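Local coordinates for protein aspartate--tRNA(Asp/Asn) ligase (PDB 1N9W) that attaches aspartate to both tRNA(Asp) and tRNA(Asn), first activating the amino acid with ATP and then passing it to the acceptor end of the tRNA, at residues S40-L52 / N68-V82. Numbering follows the deposited sequence.
Sequences SGVVQVVTGGLKL and NAKAPGGLEVQAKEV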
loop_
_atom_site.group_PDB
_atom_site.type_symbol
_atom_site.label_atom_id
_atom_site.label_comp_id
_atom_site.label_asym_id
_atom_site.label_seq_id
_atom_site.Cartn_x
_atom_site.Cartn_y
_atom_site.Cartn_z
ATOM N N SER B 40 -4.918 21.362 4.291
ATOM C CA SER B 40 -4.213 21.577 5.567
ATOM C C SER B 40 -4.983 22.394 6.603
ATOM O O SER B 40 -4.507 22.565 7.721
ATOM C CB SER B 40 -2.857 22.247 5.324
ATOM O OG SER B 40 -3.032 23.607 4.973
ATOM N N GLY B 41 -6.162 22.900 6.250
ATOM C CA GLY B 41 -6.919 23.665 7.230
ATOM C C GLY B 41 -7.811 24.757 6.667
ATOM O O GLY B 41 -8.110 24.777 5.469
ATOM N N VAL B 42 -8.254 25.665 7.537
ATOM C CA VAL B 42 -9.112 26.762 7.102
ATOM C C VAL B 42 -8.514 28.123 7.439
ATOM O O VAL B 42 -7.841 28.295 8.457
ATOM C CB VAL B 42 -10.539 26.696 7.737
ATOM C CG1 VAL B 42 -11.208 25.364 7.403
ATOM C CG2 VAL B 42 -10.458 26.887 9.251
ATOM N N VAL B 43 -8.761 29.084 6.564
ATOM C CA VAL B 43 -8.276 30.432 6.772
ATOM C C VAL B 43 -9.345 31.456 6.385
ATOM O O VAL B 43 -10.099 31.263 5.419
ATOM C CB VAL B 43 -6.981 30.706 5.961
ATOM C CG1 VAL B 43 -7.267 30.667 4.450
ATOM C CG2 VAL B 43 -6.401 32.049 6.363
ATOM N N GLN B 44 -9.417 32.537 7.158
ATOM C CA GLN B 44 -10.366 33.605 6.900
ATOM C C GLN B 44 -9.794 34.458 5.775
ATOM O O GLN B 44 -8.596 34.763 5.747
ATOM C CB GLN B 44 -10.576 34.480 8.159
ATOM C CG GLN B 44 -11.636 35.593 7.980
ATOM C CD GLN B 44 -11.989 36.343 9.270
ATOM O OE1 GLN B 44 -11.331 37.328 9.650
ATOM N NE2 GLN B 44 -13.039 35.876 9.950
ATOM N N VAL B 45 -10.645 34.813 4.825
ATOM C CA VAL B 45 -10.223 35.635 3.701
ATOM C C VAL B 45 -11.150 36.826 3.760
ATOM O O VAL B 45 -12.355 36.672 3.963
ATOM C CB VAL B 45 -10.380 34.884 2.352
ATOM C CG1 VAL B 45 -10.177 35.834 1.186
ATOM C CG2 VAL B 45 -9.357 33.762 2.272
ATOM N N VAL B 46 -10.584 38.020 3.624
ATOM C CA VAL B 46 -11.386 39.224 3.664
ATOM C C VAL B 46 -11.388 39.900 2.306
ATOM O O VAL B 46 -10.337 40.180 1.726
ATOM C CB VAL B 46 -10.864 40.232 4.741
ATOM C CG1 VAL B 46 -11.779 41.449 4.795
ATOM C CG2 VAL B 46 -10.810 39.565 6.109
ATOM N N THR B 47 -12.583 40.146 1.791
ATOM C CA THR B 47 -12.736 40.803 0.516
ATOM C C THR B 47 -13.949 41.736 0.639
ATOM O O THR B 47 -14.325 42.103 1.757
ATOM C CB THR B 47 -12.916 39.733 -0.615
ATOM O OG1 THR B 47 -12.905 40.377 -1.898
ATOM C CG2 THR B 47 -14.211 38.955 -0.441
ATOM N N GLY B 48 -14.542 42.135 -0.489
ATOM C CA GLY B 48 -15.690 43.031 -0.453
ATOM C C GLY B 48 -16.174 43.389 -1.850
ATOM O O GLY B 48 -15.412 43.304 -2.812
ATOM N N GLY B 49 -17.446 43.765 -1.964
ATOM C CA GLY B 49 -18.023 44.154 -3.244
ATOM C C GLY B 49 -18.060 43.109 -4.351
ATOM O O GLY B 49 -18.282 43.447 -5.513
ATOM N N LEU B 50 -17.864 41.842 -4.012
ATOM C CA LEU B 50 -17.879 40.806 -5.032
ATOM C C LEU B 50 -19.220 40.100 -5.095
ATOM O O LEU B 50 -20.023 40.189 -4.173
ATOM C CB LEU B 50 -16.802 39.761 -4.743
ATOM C CG LEU B 50 -15.347 40.206 -4.606
ATOM C CD1 LEU B 50 -14.485 38.985 -4.332
ATOM C CD2 LEU B 50 -14.884 40.913 -5.877
ATOM N N LYS B 51 -19.464 39.407 -6.198
ATOM C CA LYS B 51 -20.677 38.627 -6.341
ATOM C C LYS B 51 -20.192 37.254 -5.892
ATOM O O LYS B 51 -19.621 36.496 -6.675
ATOM C CB LYS B 51 -21.123 38.602 -7.804
ATOM C CG LYS B 51 -21.398 39.989 -8.366
ATOM C CD LYS B 51 -21.950 39.924 -9.773
ATOM C CE LYS B 51 -22.286 41.307 -10.290
ATOM N NZ LYS B 51 -22.996 41.211 -11.594
ATOM N N LEU B 52 -20.397 36.957 -4.615
ATOM C CA LEU B 52 -19.937 35.703 -4.033
ATOM C C LEU B 52 -20.603 34.438 -4.569
ATOM O O LEU B 52 -21.816 34.398 -4.782
ATOM C CB LEU B 52 -20.094 35.764 -2.506
ATOM C CG LEU B 52 -19.261 36.842 -1.794
ATOM C CD1 LEU B 52 -19.612 36.879 -0.310
ATOM C CD2 LEU B 52 -17.764 36.556 -1.994
ATOM N N ASN B 68 -4.167 38.330 13.054
ATOM C CA ASN B 68 -5.508 38.527 13.592
ATOM C C ASN B 68 -5.895 37.362 14.491
ATOM O O ASN B 68 -6.437 36.352 14.028
ATOM C CB ASN B 68 -6.526 38.687 12.461
ATOM C CG ASN B 68 -7.907 39.040 12.973
ATOM O OD1 ASN B 68 -8.150 39.048 14.181
ATOM N ND2 ASN B 68 -8.827 39.325 12.051
ATOM N N ALA B 69 -5.615 37.522 15.784
ATOM C CA ALA B 69 -5.876 36.497 16.804
ATOM C C ALA B 69 -7.300 35.962 16.876
ATOM O O ALA B 69 -7.515 34.815 17.265
ATOM C CB ALA B 69 -5.475 37.038 18.166
ATOM N N LYS B 70 -8.265 36.793 16.514
ATOM C CA LYS B 70 -9.656 36.375 16.572
ATOM C C LYS B 70 -9.977 35.323 15.506
ATOM O O LYS B 70 -10.791 34.431 15.736
ATOM C CB LYS B 70 -10.576 37.591 16.407
ATOM C CG LYS B 70 -12.023 37.359 16.820
ATOM C CD LYS B 70 -12.881 38.584 16.508
ATOM C CE LYS B 70 -14.331 38.404 16.966
ATOM N NZ LYS B 70 -15.196 39.562 16.573
ATOM N N ALA B 71 -9.318 35.428 14.354
ATOM C CA ALA B 71 -9.541 34.509 13.247
ATOM C C ALA B 71 -8.897 33.144 13.474
ATOM O O ALA B 71 -7.935 33.021 14.232
ATOM C CB ALA B 71 -9.019 35.120 11.957
ATOM N N PRO B 72 -9.429 32.096 12.814
ATOM C CA PRO B 72 -8.905 30.731 12.936
ATOM C C PRO B 72 -7.423 30.702 12.580
ATOM O O PRO B 72 -7.035 31.109 11.489
ATOM C CB PRO B 72 -9.749 29.948 11.931
ATOM C CG PRO B 72 -11.043 30.682 11.934
ATOM C CD PRO B 72 -10.604 32.123 11.921
ATOM N N GLY B 73 -6.603 30.216 13.504
ATOM C CA GLY B 73 -5.180 30.166 13.251
ATOM C C GLY B 73 -4.496 31.497 13.515
ATOM O O GLY B 73 -3.317 31.664 13.204
ATOM N N GLY B 74 -5.236 32.451 14.074
ATOM C CA GLY B 74 -4.675 33.762 14.384
ATOM C C GLY B 74 -4.203 34.555 13.185
ATOM O O GLY B 74 -3.510 35.567 13.325
ATOM N N LEU B 75 -4.605 34.087 12.005
ATOM C CA LEU B 75 -4.242 34.692 10.720
ATOM C C LEU B 75 -5.431 35.101 9.871
ATOM O O LEU B 75 -6.558 34.677 10.102
ATOM C CB LEU B 75 -3.427 33.707 9.876
ATOM C CG LEU B 75 -1.921 33.827 9.930
ATOM C CD1 LEU B 75 -1.580 35.300 9.967
ATOM C CD2 LEU B 75 -1.382 33.120 11.139
ATOM N N GLU B 76 -5.143 35.882 8.843
ATOM C CA GLU B 76 -6.160 36.353 7.940
ATOM C C GLU B 76 -5.514 36.732 6.603
ATOM O O GLU B 76 -4.346 37.121 6.558
ATOM C CB GLU B 76 -6.866 37.545 8.595
ATOM C CG GLU B 76 -7.360 38.627 7.679
ATOM C CD GLU B 76 -8.154 39.703 8.448
ATOM O OE1 GLU B 76 -9.002 39.330 9.278
ATOM O OE2 GLU B 76 -7.942 40.892 8.199
ATOM N N VAL B 77 -6.245 36.567 5.506
ATOM C CA VAL B 77 -5.701 36.968 4.219
ATOM C C VAL B 77 -6.619 38.027 3.630
ATOM O O VAL B 77 -7.800 37.771 3.398
ATOM C CB VAL B 77 -5.596 35.800 3.211
ATOM C CG1 VAL B 77 -5.170 36.345 1.850
ATOM C CG2 VAL B 77 -4.590 34.763 3.682
ATOM N N GLN B 78 -6.086 39.221 3.407
ATOM C CA GLN B 78 -6.878 40.288 2.814
ATOM C C GLN B 78 -6.728 40.126 1.295
ATOM O O GLN B 78 -5.676 40.402 0.724
ATOM C CB GLN B 78 -6.377 41.653 3.337
ATOM C CG GLN B 78 -7.101 42.116 4.642
ATOM C CD GLN B 78 -6.254 42.991 5.582
ATOM O OE1 GLN B 78 -5.649 43.975 5.161
ATOM N NE2 GLN B 78 -6.227 42.633 6.865
ATOM N N ALA B 79 -7.793 39.647 0.655
ATOM C CA ALA B 79 -7.786 39.385 -0.781
ATOM C C ALA B 79 -7.603 40.576 -1.713
ATOM O O ALA B 79 -8.264 41.605 -1.576
ATOM C CB ALA B 79 -9.059 38.628 -1.167
ATOM N N LYS B 80 -6.702 40.413 -2.673
ATOM C CA LYS B 80 -6.451 41.434 -3.671
ATOM C C LYS B 80 -7.200 40.920 -4.904
ATOM O O LYS B 80 -7.600 41.683 -5.793
ATOM C CB LYS B 80 -4.950 41.523 -3.988
ATOM C CG LYS B 80 -4.043 41.466 -2.762
ATOM C CD LYS B 80 -3.951 42.793 -2.027
ATOM C CE LYS B 80 -3.090 43.786 -2.791
ATOM N NZ LYS B 80 -2.960 45.064 -2.042
ATOM N N GLU B 81 -7.402 39.608 -4.943
ATOM C CA GLU B 81 -8.085 38.981 -6.067
ATOM C C GLU B 81 -8.726 37.658 -5.658
ATOM O O GLU B 81 -8.149 36.890 -4.895
ATOM C CB GLU B 81 -7.073 38.767 -7.204
ATOM C CG GLU B 81 -7.520 37.842 -8.330
ATOM C CD GLU B 81 -6.506 37.795 -9.482
ATOM O OE1 GLU B 81 -5.290 37.937 -9.224
ATOM O OE2 GLU B 81 -6.931 37.592 -10.636
ATOM N N VAL B 82 -9.931 37.413 -6.152
ATOM C CA VAL B 82 -10.622 36.173 -5.860
ATOM C C VAL B 82 -11.119 35.616 -7.195
ATOM O O VAL B 82 -11.861 36.282 -7.917
ATOM C CB VAL B 82 -11.805 36.400 -4.868
ATOM C CG1 VAL B 82 -12.548 35.104 -4.621
ATOM C CG2 VAL B 82 -11.267 36.936 -3.545
HETATM O O HOH W 1 -8.075 32.630 9.726
HETATM O O HOH W 2 -10.797 41.651 -2.746
#
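The side chains of Q44 and E76 run side by side and point the same way, with amide and carboxylate planes 38° apart. V46 CG2 sits over one face of the E76 carboxylate, 3.5 Å from CD, and N68 ND2 comes to OE1 (2.8 Å) from the other face, with the acceptor in the plane of its own amide. Q78 NE2 takes the anti lone pair of E76 OE2 at 2.8 Å, so amides hold both oxygens and limit the group's rotation. Carboxamides suit a carboxylate, donating N-H without adding charge. With CG anti to the backbone N (chi1 -174°), N68 sends ND2 to E76, while its OD1 accepts from K70 N in an Asx turn.

Strands 41-47 and 75-79 run parallel: V46 N donates to V77 O at 2.8 Å, while V77 N and A79 N bond to the carbonyls of Q44 and V46. Beta-branched valines suit such extended backbone. On the face bearing V45 and V77, V45 CG1 meets A79 CB at 3.8 Å, with V61 and L18 packing nearby in the barrel. The small A79 CB also lets V46 O approach to 3.5 Å. One water takes the N-H of Q44 and donates to P72 O and L75 O; another joins T47 OG1 to A79 O. L50 CD1 rests on V82 CB (3.8 Å).

This parallel pairing belongs to the OB-fold of the anticodon-binding domain. Q44, N68 and E76 are all tRNA-interaction sites, and hydrogen bonds from the N68 and Q78 side-chain amides probably stabilise the negative charge of E76 while presenting a pre-oriented polar surface to the RNA.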